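Local coordinates for protein nudix Hydrolase, RenU (Mycolicibacterium smegmatis, PDB 6UUF) that probably hydrolyses nucleotide-type substrates such as NADH, as a magnesium-dependent enzyme of the Nudix hydrolase family, at residues A[8-11]-A[15-18]; A[52-57]-A[126-131]; A[73-76]-A[80-83]; A[132-137]-A[155-160]. The protein carries 3 engineered substitutions. All coordinates share one frame; numbering follows the deposited sequence.

Contact 1: A[8-11]-A[15-18]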
loop_
_atom_site.group_PDB
_atom_site.type_symbol
_atom_site.label_atom_id
_atom_site.label_comp_id
_atom_site.label_asym_id
_atom_site.label_seq_id
_atom_site.Cartn_x
_atom_site.Cartn_y
_atom_site.Cartn_z
ATOM N N TRP A 8 2.074 -17.540 9.976
ATOM C CA TRP A 8 0.658 -17.249 9.979
ATOM C C TRP A 8 0.278 -16.657 11.285
ATOM O O TRP A 8 0.841 -16.997 12.314
ATOM C CB TRP A 8 -0.159 -18.543 9.785
ATOM C CG TRP A 8 0.115 -19.217 8.498
ATOM C CD1 TRP A 8 0.835 -20.368 8.296
ATOM C CD2 TRP A 8 -0.314 -18.782 7.219
ATOM N NE1 TRP A 8 0.871 -20.666 6.947
ATOM C CE2 TRP A 8 0.162 -19.708 6.272
ATOM C CE3 TRP A 8 -1.071 -17.696 6.780
ATOM C CZ2 TRP A 8 -0.076 -19.574 4.923
ATOM C CZ3 TRP A 8 -1.304 -17.553 5.430
ATOM C CH2 TRP A 8 -0.813 -18.483 4.514
ATOM N N VAL A 9 -0.692 -15.772 11.237
ATOM C CA VAL A 9 -1.493 -15.451 12.411
ATOM C C VAL A 9 -2.917 -15.955 12.169
ATOM O O VAL A 9 -3.505 -15.703 11.093
ATOM C CB VAL A 9 -1.479 -13.950 12.648
ATOM C CG1 VAL A 9 -2.384 -13.557 13.839
ATOM C CG2 VAL A 9 -0.029 -13.492 12.834
ATOM N N MET A 10 -3.464 -16.678 13.133
ATOM C CA MET A 10 -4.864 -17.133 13.066
ATOM C C MET A 10 -5.812 -16.178 13.800
ATOM O O MET A 10 -5.646 -15.945 14.982
ATOM C CB MET A 10 -5.010 -18.529 13.699
ATOM C CG MET A 10 -6.441 -19.106 13.589
ATOM S SD MET A 10 -7.009 -19.495 11.925
ATOM C CE MET A 10 -5.509 -20.251 11.263
ATOM N N SER A 11 -6.839 -15.691 13.125
ATOM C CA SER A 11 -7.819 -14.813 13.789
ATOM C C SER A 11 -8.724 -15.527 14.782
ATOM O O SER A 11 -8.886 -16.755 14.734
ATOM C CB SER A 11 -8.717 -14.109 12.766
ATOM O OG SER A 11 -9.653 -14.978 12.141
ATOM N N ALA A 15 -9.700 -17.373 10.438
ATOM C CA ALA A 15 -8.991 -17.262 9.152
ATOM C C ALA A 15 -7.517 -16.937 9.418
ATOM O O ALA A 15 -7.180 -16.236 10.384
ATOM C CB ALA A 15 -9.615 -16.199 8.269
ATOM N N ARG A 16 -6.642 -17.443 8.562
ATOM C CA ARG A 16 -5.212 -17.221 8.770
ATOM C C ARG A 16 -4.808 -16.013 7.968
ATOM O O ARG A 16 -5.364 -15.816 6.928
ATOM C CB ARG A 16 -4.374 -18.436 8.377
ATOM C CG ARG A 16 -4.352 -18.766 6.912
ATOM C CD ARG A 16 -3.478 -19.997 6.710
ATOM N NE ARG A 16 -4.094 -21.264 7.117
ATOM C CZ ARG A 16 -3.427 -22.414 7.209
ATOM N NH1 ARG A 16 -2.114 -22.464 6.991
ATOM N NH2 ARG A 16 -4.059 -23.522 7.538
ATOM N N PHE A 17 -3.822 -15.258 8.473
ATOM C CA PHE A 17 -3.246 -14.082 7.842
ATOM C C PHE A 17 -1.755 -14.269 7.773
ATOM O O PHE A 17 -1.143 -14.688 8.760
ATOM C CB PHE A 17 -3.501 -12.891 8.715
ATOM C CG PHE A 17 -4.936 -12.494 8.781
ATOM C CD1 PHE A 17 -5.844 -13.192 9.588
ATOM C CD2 PHE A 17 -5.404 -11.445 8.014
ATOM C CE1 PHE A 17 -7.201 -12.857 9.608
ATOM C CE2 PHE A 17 -6.755 -11.079 8.068
ATOM C CZ PHE A 17 -7.663 -11.806 8.850
ATOM N N TRP A 18 -1.158 -13.923 6.647
ATOM C CA TRP A 18 0.257 -14.055 6.493
ATOM C C TRP A 18 1.062 -12.919 7.120
ATOM O O TRP A 18 0.805 -11.731 6.857
ATOM C CB TRP A 18 0.630 -14.105 5.037
ATOM C CG TRP A 18 2.078 -14.345 4.925
ATOM C CD1 TRP A 18 3.031 -13.446 4.584
ATOM C CD2 TRP A 18 2.747 -15.561 5.221
ATOM N NE1 TRP A 18 4.257 -14.035 4.614
ATOM C CE2 TRP A 18 4.118 -15.336 5.016
ATOM C CE3 TRP A 18 2.319 -16.823 5.641
ATOM C CZ2 TRP A 18 5.065 -16.330 5.171
ATOM C CZ3 TRP A 18 3.241 -17.796 5.833
ATOM C CH2 TRP A 18 4.619 -17.552 5.597
#

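Contact 2: A[52-57]-A[126-131]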
loop_
_atom_site.group_PDB
_atom_site.type_symbol
_atom_site.label_atom_id
_atom_site.label_comp_id
_atom_site.label_asym_id
_atom_site.label_seq_id
_atom_site.Cartn_x
_atom_site.Cartn_y
_atom_site.Cartn_z
ATOM N N GLY A 52 -6.105 -9.955 -10.360
ATOM C CA GLY A 52 -7.210 -9.298 -11.082
ATOM C C GLY A 52 -7.689 -7.985 -10.452
ATOM O O GLY A 52 -8.455 -7.236 -11.061
ATOM N N THR A 53 -7.251 -7.683 -9.234
ATOM C CA THR A 53 -7.683 -6.437 -8.579
ATOM C C THR A 53 -6.516 -5.506 -8.394
ATOM O O THR A 53 -5.368 -5.898 -8.562
ATOM C CB THR A 53 -8.333 -6.711 -7.221
ATOM O OG1 THR A 53 -7.363 -7.324 -6.364
ATOM C CG2 THR A 53 -9.575 -7.620 -7.379
ATOM N N TRP A 54 -6.843 -4.278 -8.013
ATOM C CA TRP A 54 -5.867 -3.203 -7.796
ATOM C C TRP A 54 -5.691 -2.946 -6.315
ATOM O O TRP A 54 -6.664 -2.939 -5.560
ATOM C CB TRP A 54 -6.344 -1.911 -8.474
ATOM C CG TRP A 54 -6.398 -1.991 -9.952
ATOM C CD1 TRP A 54 -7.428 -2.483 -10.721
ATOM C CD2 TRP A 54 -5.363 -1.624 -10.851
ATOM N NE1 TRP A 54 -7.091 -2.401 -12.048
ATOM C CE2 TRP A 54 -5.833 -1.876 -12.156
ATOM C CE3 TRP A 54 -4.077 -1.099 -10.682
ATOM C CZ2 TRP A 54 -5.068 -1.614 -13.291
ATOM C CZ3 TRP A 54 -3.314 -0.814 -11.811
ATOM C CH2 TRP A 54 -3.811 -1.074 -13.105
ATOM N N ALA A 55 -4.460 -2.722 -5.896
ATOM C CA ALA A 55 -4.187 -2.410 -4.462
ATOM C C ALA A 55 -2.868 -1.687 -4.396
ATOM O O ALA A 55 -2.366 -1.258 -5.450
ATOM C CB ALA A 55 -4.184 -3.674 -3.616
ATOM N N LEU A 56 -2.330 -1.507 -3.188
ATOM C CA LEU A 56 -1.061 -0.799 -3.026
ATOM C C LEU A 56 0.038 -1.826 -3.113
ATOM O O LEU A 56 -0.177 -2.953 -2.692
ATOM C CB LEU A 56 -1.010 -0.101 -1.713
ATOM C CG LEU A 56 -2.225 0.792 -1.400
ATOM C CD1 LEU A 56 -2.131 1.293 0.027
ATOM C CD2 LEU A 56 -2.316 1.956 -2.370
ATOM N N PRO A 57 1.214 -1.446 -3.653
ATOM C CA PRO A 57 2.371 -2.322 -3.501
ATOM C C PRO A 57 2.714 -2.409 -2.028
ATOM O O PRO A 57 2.700 -1.377 -1.328
ATOM C CB PRO A 57 3.499 -1.608 -4.238
ATOM C CG PRO A 57 2.975 -0.285 -4.650
ATOM C CD PRO A 57 1.595 -0.106 -4.101
ATOM N N SER A 126 3.618 -7.486 -10.075
ATOM C CA SER A 126 3.220 -6.292 -10.821
ATOM C C SER A 126 2.921 -6.708 -12.247
ATOM O O SER A 126 3.836 -6.886 -13.077
ATOM C CB SER A 126 4.306 -5.209 -10.762
ATOM O OG SER A 126 4.584 -4.880 -9.405
ATOM N N ALA A 127 1.631 -6.950 -12.472
ATOM C CA ALA A 127 1.107 -7.203 -13.801
ATOM C C ALA A 127 1.102 -5.866 -14.532
ATOM O O ALA A 127 1.476 -5.779 -15.708
ATOM C CB ALA A 127 -0.303 -7.785 -13.732
ATOM N N GLU A 128 0.669 -4.840 -13.806
ATOM C CA GLU A 128 0.836 -3.466 -14.213
ATOM C C GLU A 128 0.941 -2.593 -12.929
ATOM O O GLU A 128 0.501 -2.964 -11.821
ATOM C CB GLU A 128 -0.332 -3.042 -15.146
ATOM C CG GLU A 128 -0.102 -1.752 -15.949
ATOM C CD GLU A 128 -1.389 -1.090 -16.452
ATOM O OE1 GLU A 128 -2.405 -1.788 -16.665
ATOM O OE2 GLU A 128 -1.379 0.147 -16.646
ATOM N N LEU A 129 1.629 -1.485 -13.091
ATOM C CA LEU A 129 1.562 -0.365 -12.185
ATOM C C LEU A 129 1.038 0.812 -12.969
ATOM O O LEU A 129 1.444 1.051 -14.111
ATOM C CB LEU A 129 2.929 -0.038 -11.669
ATOM C CG LEU A 129 3.469 -1.093 -10.732
ATOM C CD1 LEU A 129 4.982 -1.152 -10.908
ATOM C CD2 LEU A 129 3.012 -0.748 -9.317
ATOM N N ARG A 130 0.151 1.567 -12.338
ATOM C CA ARG A 130 -0.466 2.669 -13.001
ATOM C C ARG A 130 -0.742 3.824 -12.028
ATOM O O ARG A 130 -1.237 3.632 -10.888
ATOM C CB ARG A 130 -1.759 2.172 -13.629
ATOM C CG ARG A 130 -2.220 3.051 -14.769
ATOM C CD ARG A 130 -3.668 2.755 -15.091
ATOM N NE ARG A 130 -3.841 1.558 -15.923
ATOM C CZ ARG A 130 -5.018 0.984 -16.204
ATOM N NH1 ARG A 130 -6.191 1.448 -15.703
ATOM N NH2 ARG A 130 -5.017 -0.070 -16.994
ATOM N N TRP A 131 -0.382 5.013 -12.491
ATOM C CA TRP A 131 -0.714 6.227 -11.808
ATOM C C TRP A 131 -2.168 6.490 -12.074
ATOM O O TRP A 131 -2.585 6.467 -13.229
ATOM C CB TRP A 131 0.170 7.349 -12.307
ATOM C CG TRP A 131 1.551 7.257 -11.765
ATOM C CD1 TRP A 131 2.677 6.813 -12.419
ATOM C CD2 TRP A 131 1.961 7.601 -10.446
ATOM N NE1 TRP A 131 3.756 6.881 -11.583
ATOM C CE2 TRP A 131 3.361 7.359 -10.369
ATOM C CE3 TRP A 131 1.281 8.106 -9.310
ATOM C CZ2 TRP A 131 4.103 7.585 -9.200
ATOM C CZ3 TRP A 131 2.006 8.354 -8.156
ATOM C CH2 TRP A 131 3.417 8.093 -8.103
#

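Contact 3: A[73-76]-A[80-83]. Engineered in segment 73-76: Ala74 (natural residue Glu).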
loop_
_atom_site.group_PDB
_atom_site.type_symbol
_atom_site.label_atom_id
_atom_site.label_comp_id
_atom_site.label_asym_id
_atom_site.label_seq_id
_atom_site.Cartn_x
_atom_site.Cartn_y
_atom_site.Cartn_z
ATOM N N ARG A 73 10.430 -0.648 1.089
ATOM C CA ARG A 73 11.157 -1.834 0.554
ATOM C C ARG A 73 10.284 -2.617 -0.439
ATOM O O ARG A 73 10.783 -3.033 -1.496
ATOM C CB ARG A 73 11.707 -2.761 1.657
ATOM C CG ARG A 73 11.985 -4.213 1.206
ATOM C CD ARG A 73 12.464 -5.196 2.300
ATOM N NE ARG A 73 11.523 -5.374 3.427
ATOM C CZ ARG A 73 10.427 -6.125 3.411
ATOM N NH1 ARG A 73 10.056 -6.796 2.314
ATOM N NH2 ARG A 73 9.659 -6.176 4.485
ATOM N N ALA A 74 9.002 -2.815 -0.091
ATOM C CA ALA A 74 8.048 -3.471 -0.956
ATOM C C ALA A 74 7.866 -2.714 -2.257
ATOM O O ALA A 74 7.832 -3.309 -3.300
ATOM C CB ALA A 74 6.707 -3.612 -0.259
ATOM N N ALA A 75 7.750 -1.395 -2.191
ATOM C CA ALA A 75 7.638 -0.576 -3.403
ATOM C C ALA A 75 8.876 -0.643 -4.320
ATOM O O ALA A 75 8.745 -0.634 -5.562
ATOM C CB ALA A 75 7.352 0.865 -3.026
ATOM N N HIS A 76 10.064 -0.716 -3.730
ATOM C CA HIS A 76 11.265 -0.935 -4.508
ATOM C C HIS A 76 11.207 -2.281 -5.206
ATOM O O HIS A 76 11.448 -2.366 -6.396
ATOM C CB HIS A 76 12.513 -0.836 -3.639
ATOM C CG HIS A 76 13.769 -1.106 -4.397
ATOM N ND1 HIS A 76 14.320 -0.189 -5.267
ATOM C CD2 HIS A 76 14.552 -2.211 -4.464
ATOM C CE1 HIS A 76 15.405 -0.709 -5.818
ATOM N NE2 HIS A 76 15.570 -1.933 -5.347
ATOM N N GLY A 80 10.675 -0.872 -8.635
ATOM C CA GLY A 80 11.999 -0.299 -8.848
ATOM C C GLY A 80 12.137 1.130 -8.355
ATOM O O GLY A 80 13.078 1.825 -8.740
ATOM N N LEU A 81 11.237 1.586 -7.485
ATOM C CA LEU A 81 11.276 2.967 -7.040
ATOM C C LEU A 81 12.431 3.166 -6.073
ATOM O O LEU A 81 12.546 2.395 -5.123
ATOM C CB LEU A 81 9.984 3.338 -6.313
ATOM C CG LEU A 81 8.683 3.175 -7.097
ATOM C CD1 LEU A 81 7.507 3.628 -6.254
ATOM C CD2 LEU A 81 8.751 3.931 -8.401
ATOM N N PRO A 82 13.287 4.190 -6.293
ATOM C CA PRO A 82 14.298 4.457 -5.273
ATOM C C PRO A 82 13.718 5.245 -4.120
ATOM O O PRO A 82 12.979 6.225 -4.331
ATOM C CB PRO A 82 15.370 5.281 -6.003
ATOM C CG PRO A 82 14.945 5.369 -7.415
ATOM C CD PRO A 82 13.484 5.044 -7.473
ATOM N N ALA A 83 14.066 4.812 -2.913
ATOM C CA ALA A 83 13.690 5.515 -1.695
ATOM C C ALA A 83 14.021 7.009 -1.733
ATOM O O ALA A 83 13.277 7.823 -1.183
ATOM C CB ALA A 83 14.375 4.869 -0.501
#

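Contact 4: A[132-137]-A[155-160]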
loop_
_atom_site.group_PDB
_atom_site.type_symbol
_atom_site.label_atom_id
_atom_site.label_comp_id
_atom_site.label_asym_id
_atom_site.label_seq_id
_atom_site.Cartn_x
_atom_site.Cartn_y
_atom_site.Cartn_z
ATOM N N VAL A 132 -2.950 6.697 -11.023
ATOM C CA VAL A 132 -4.428 6.825 -11.153
ATOM C C VAL A 132 -4.864 8.073 -10.406
ATOM O O VAL A 132 -4.529 8.258 -9.251
ATOM C CB VAL A 132 -5.150 5.612 -10.560
ATOM C CG1 VAL A 132 -6.677 5.770 -10.563
ATOM C CG2 VAL A 132 -4.750 4.361 -11.330
ATOM N N LEU A 133 -5.583 8.961 -11.058
ATOM C CA LEU A 133 -6.102 10.136 -10.351
ATOM C C LEU A 133 -6.876 9.678 -9.109
ATOM O O LEU A 133 -7.628 8.724 -9.196
ATOM C CB LEU A 133 -6.978 10.995 -11.255
ATOM C CG LEU A 133 -6.192 11.757 -12.324
ATOM C CD1 LEU A 133 -7.127 12.325 -13.388
ATOM C CD2 LEU A 133 -5.352 12.854 -11.716
ATOM N N GLU A 134 -6.615 10.328 -7.968
ATOM C CA GLU A 134 -7.298 10.037 -6.722
ATOM C C GLU A 134 -8.807 9.897 -6.825
ATOM O O GLU A 134 -9.381 8.986 -6.254
ATOM C CB GLU A 134 -7.028 11.147 -5.710
ATOM C CG GLU A 134 -5.724 11.056 -4.976
ATOM C CD GLU A 134 -5.709 11.964 -3.741
ATOM O OE1 GLU A 134 -5.827 13.210 -3.938
ATOM O OE2 GLU A 134 -5.610 11.427 -2.592
ATOM N N ASP A 135 -9.445 10.803 -7.556
ATOM C CA ASP A 135 -10.909 10.750 -7.808
ATOM C C ASP A 135 -11.354 9.548 -8.625
ATOM O O ASP A 135 -12.555 9.216 -8.643
ATOM C CB ASP A 135 -11.385 12.018 -8.556
ATOM C CG ASP A 135 -11.358 13.274 -7.680
ATOM O OD1 ASP A 135 -11.771 13.229 -6.501
ATOM O OD2 ASP A 135 -10.935 14.335 -8.182
ATOM N N GLN A 136 -10.418 8.932 -9.357
ATOM C CA GLN A 136 -10.743 7.778 -10.209
ATOM C C GLN A 136 -10.341 6.424 -9.640
ATOM O O GLN A 136 -10.704 5.392 -10.219
ATOM C CB GLN A 136 -10.143 7.983 -11.592
ATOM C CG GLN A 136 -10.722 9.237 -12.236
ATOM C CD GLN A 136 -10.603 9.228 -13.720
ATOM O OE1 GLN A 136 -11.629 9.312 -14.405
ATOM N NE2 GLN A 136 -9.356 9.086 -14.248
ATOM N N VAL A 137 -9.657 6.410 -8.487
ATOM C CA VAL A 137 -9.244 5.146 -7.859
ATOM C C VAL A 137 -10.427 4.196 -7.635
ATOM O O VAL A 137 -10.341 3.024 -7.990
ATOM C CB VAL A 137 -8.463 5.398 -6.531
ATOM C CG1 VAL A 137 -8.358 4.128 -5.677
ATOM C CG2 VAL A 137 -7.076 5.950 -6.864
ATOM N N GLU A 155 -9.971 10.685 3.219
ATOM C CA GLU A 155 -10.209 11.700 4.261
ATOM C C GLU A 155 -8.861 12.090 4.901
ATOM O O GLU A 155 -8.536 13.255 5.087
ATOM C CB GLU A 155 -11.202 11.186 5.306
ATOM C CG GLU A 155 -12.600 10.996 4.746
ATOM C CD GLU A 155 -13.590 10.237 5.630
ATOM O OE1 GLU A 155 -13.239 9.731 6.724
ATOM O OE2 GLU A 155 -14.766 10.133 5.204
ATOM N N VAL A 156 -8.062 11.090 5.192
ATOM C CA VAL A 156 -6.723 11.335 5.679
ATOM C C VAL A 156 -5.847 12.039 4.658
ATOM O O VAL A 156 -5.181 12.994 4.985
ATOM C CB VAL A 156 -6.036 10.036 6.116
ATOM C CG1 VAL A 156 -4.589 10.287 6.512
ATOM C CG2 VAL A 156 -6.809 9.423 7.283
ATOM N N THR A 157 -5.825 11.603 3.421
ATOM C CA THR A 157 -4.922 12.278 2.473
ATOM C C THR A 157 -5.286 13.761 2.332
ATOM O O THR A 157 -4.402 14.602 2.171
ATOM C CB THR A 157 -4.898 11.591 1.089
ATOM O OG1 THR A 157 -6.229 11.445 0.634
ATOM C CG2 THR A 157 -4.254 10.201 1.170
ATOM N N ALA A 158 -6.582 14.079 2.428
ATOM C CA ALA A 158 -7.048 15.449 2.223
ATOM C C ALA A 158 -6.600 16.359 3.340
ATOM O O ALA A 158 -6.569 17.570 3.149
ATOM C CB ALA A 158 -8.569 15.522 2.056
ATOM N N THR A 159 -6.235 15.801 4.494
ATOM C CA THR A 159 -5.670 16.622 5.563
ATOM C C THR A 159 -4.145 16.758 5.499
ATOM O O THR A 159 -3.601 17.371 6.370
ATOM C CB THR A 159 -6.023 16.089 6.955
ATOM O OG1 THR A 159 -5.240 14.919 7.217
ATOM C CG2 THR A 159 -7.529 15.751 7.080
ATOM N N ILE A 160 -3.454 16.174 4.519
ATOM C CA ILE A 160 -2.035 16.477 4.301
ATOM C C ILE A 160 -1.800 16.721 2.834
ATOM O O ILE A 160 -1.593 15.783 2.099
ATOM C CB ILE A 160 -1.050 15.368 4.769
ATOM C CG1 ILE A 160 -1.641 13.965 4.618
ATOM C CG2 ILE A 160 -0.643 15.600 6.224
ATOM C CD1 ILE A 160 -0.694 12.867 5.054
#

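Contact 1: A[8-11]-A[15-18]
Trp8, Arg16 and Trp18 pile up on one face of a beta hairpin, its antiparallel strands 8-10 and 16-18, and give a worked example of how cross-strand neighbours sandwich an indole. Trp18 arrives edge-on: its CE3 stands 3.6 Å from Trp8 CD2, over the centre of the Trp8 ring system, in a T-shaped stack with the planes 81° apart. Against the opposite face lies the Arg16 chain, whose CD makes a CH-pi contact 3.3 Å from Trp8 CE3. Farther along, Arg16 CZ sits 4.6 Å from the centroid of the five-membered ring, a cation-pi pair in which the guanidinium presents its edge to the indole. Arg16 gets there because its CG stands between the backbone N and the carbonyl carbon (chi1 67°) and its chain bends again at chi3. The methyl CE of Met10 adds a cover on Arg16 CB, 3.6 Å away.

Beneath this layer Val9 and Phe17 form the hydrogen-bonded pair, each N giving to the other's O, and their side chains take the reverse face. There the Phe17 ring turns its edge to Ser11 CB and also meets the ring of Trp105 and Val97, which ties the hairpin to the long strands 87-98 and 104-113. An alanine in place of Ser11 would still set a CB beside Phe17, but Ala15 N would probably lose its acceptor and the turn one of its ties. As it is, Ser11 N gives to Ala15 O at 2.8 Å, while Ala15 N returns a bond to Ser11 OG at 2.9 Å, nearly straight at 169°.

Contact 2: A[52-57]-A[126-131]
The guanidinium of Arg130 has the indole of Trp54 over one face and the carboxylate of Glu128 at its edge. Trp54 CZ2 lies 3.9 Å from Arg130 CZ, above the centre of the group, but the two planes are 51° apart, so the indole leans on the guanidinium with its outer rim and does not stack flat. At the edge of the indole itself, Glu128 OE1 comes within 3.9 Å of Trp54 CH2. Nearer the backbone, Arg130 CB touches Trp54 CZ3 at 3.8 Å.

Glu128 and Arg130, two residues apart on one strand, point to the same side of it. Their grip is a side-on salt bridge with two nitrogens: Arg130 NE meets Glu128 OE2 at 2.9 Å, almost straight (167°) and in the guanidinium plane, while NH2 reaches OE1 by a longer, more bent bond. A sharp turn at chi3 (-80°) swings the arginine head back to the carboxylate. An alanine in place of Glu128 would remove both acceptors, and the guanidinium would probably be set free to turn away from Trp54.

Trp54 is also held by the ring of His43 and by Leu41 and Pro141. Because strand 37-44 pairs antiparallel with both 54-60 and 126-133, the contact reaches over that shared strand, an arrangement that belongs to the mixed beta sheet of the Nudix fold.

Contact 3: A[73-76]-A[80-83]
His76 holds on to the chain just beyond its helix in two ways, and with Ala75 it divides the contact into a buried and an exposed half. The close part is polar. Gly80 N gives a hydrogen bond of 2.8 Å to His76 O, and His76 ND1 gives one of 3.1 Å to Leu81 O. The acceptor lies in the plane of the imidazole, whereas the ring nitrogen stands above the carbonyl plane of Leu81, away from a lone pair. With CG anti to the backbone N (chi1 178°), the imidazole lies alongside the departing chain, on the solvent side.

Inward, the fit is looser between the segments themselves: Ala75 CB and Leu81 CD1 are 4.3 Å apart. Both side chains are nonetheless buried, since Ala75 rests on Leu26 and Leu81 on Leu28, Leu118 and Thr120. Gly80 makes the turn between the halves, leaving the helix with a positive phi of 72°.

Helix 67-79, with the loop before it and Gly80 after it, carries the Nudix box, a loop-helix-loop motif closed by Gly80 and Leu81; its Arg73 forms a salt bridge to Glu65, and engineered Ala74 replaces one of the glutamates that typically bind magnesium in this family.

Contact 4: A[132-137]-A[155-160]
Glu134 and Thr157 reach toward each other from opposite directions, and a single oxygen makes the contact. The glutamate starts at CB, directed toward the helix but still 6.4 Å from Thr157 OG1. CG is set anti to the carbonyl carbon (chi1 -82°), and the chain then runs out extended; the side chain also touches Ala37, Val39 and Arg154. CD has closed the gap to 4.4 Å from Thr157 OG1. Of the two carboxylate oxygens OE1 turns aside, and OE2 completes the approach, 3.3 Å from Thr157 OG1 and 3.8 Å from Thr157 CB.

The pair spans the seam where the edge of the Nudix sheet, at the end of strand 126-133, meets the helix 144-158 packed on that sheet. A salt bridge from Asp135 OD1 to Arg154 NH2 crosses the same seam.

Thr157 OG1 has its stronger partners inside its own helix, bonding to Arg154 O and Leu153 O, so the glutamate oxygen is an additional polar neighbour of that hydroxyl. The methyl carbon Thr157 CG2 stays 4.2 Å from Glu134 OE2. Two residues on, Thr159 OG1 gives a hydrogen bond of 2.9 Å to Val156 O, which also accepts from Thr159 N.

In the fold
The four contacts differ in chemistry as they differ in place. Contact 1 is the outlier, a largely exposed hairpin centred about 19 Å from the centre of the chain and the only one of the four built on paired strands, with aromatic and cation-pi layers outside. Contact 2, about 10 Å from that centre, joins a buried indole to a more exposed ion pair. It shares strand 126-133 with contact 4, where the chemistry shrinks to one polar approach between sheet and helix. Contact 3 is local, a helix end fastened by backbone and imidazole bonds; its helix follows the strand 54-60 used by contact 2, and nearest atoms of the two contacts are about 4 Å apart.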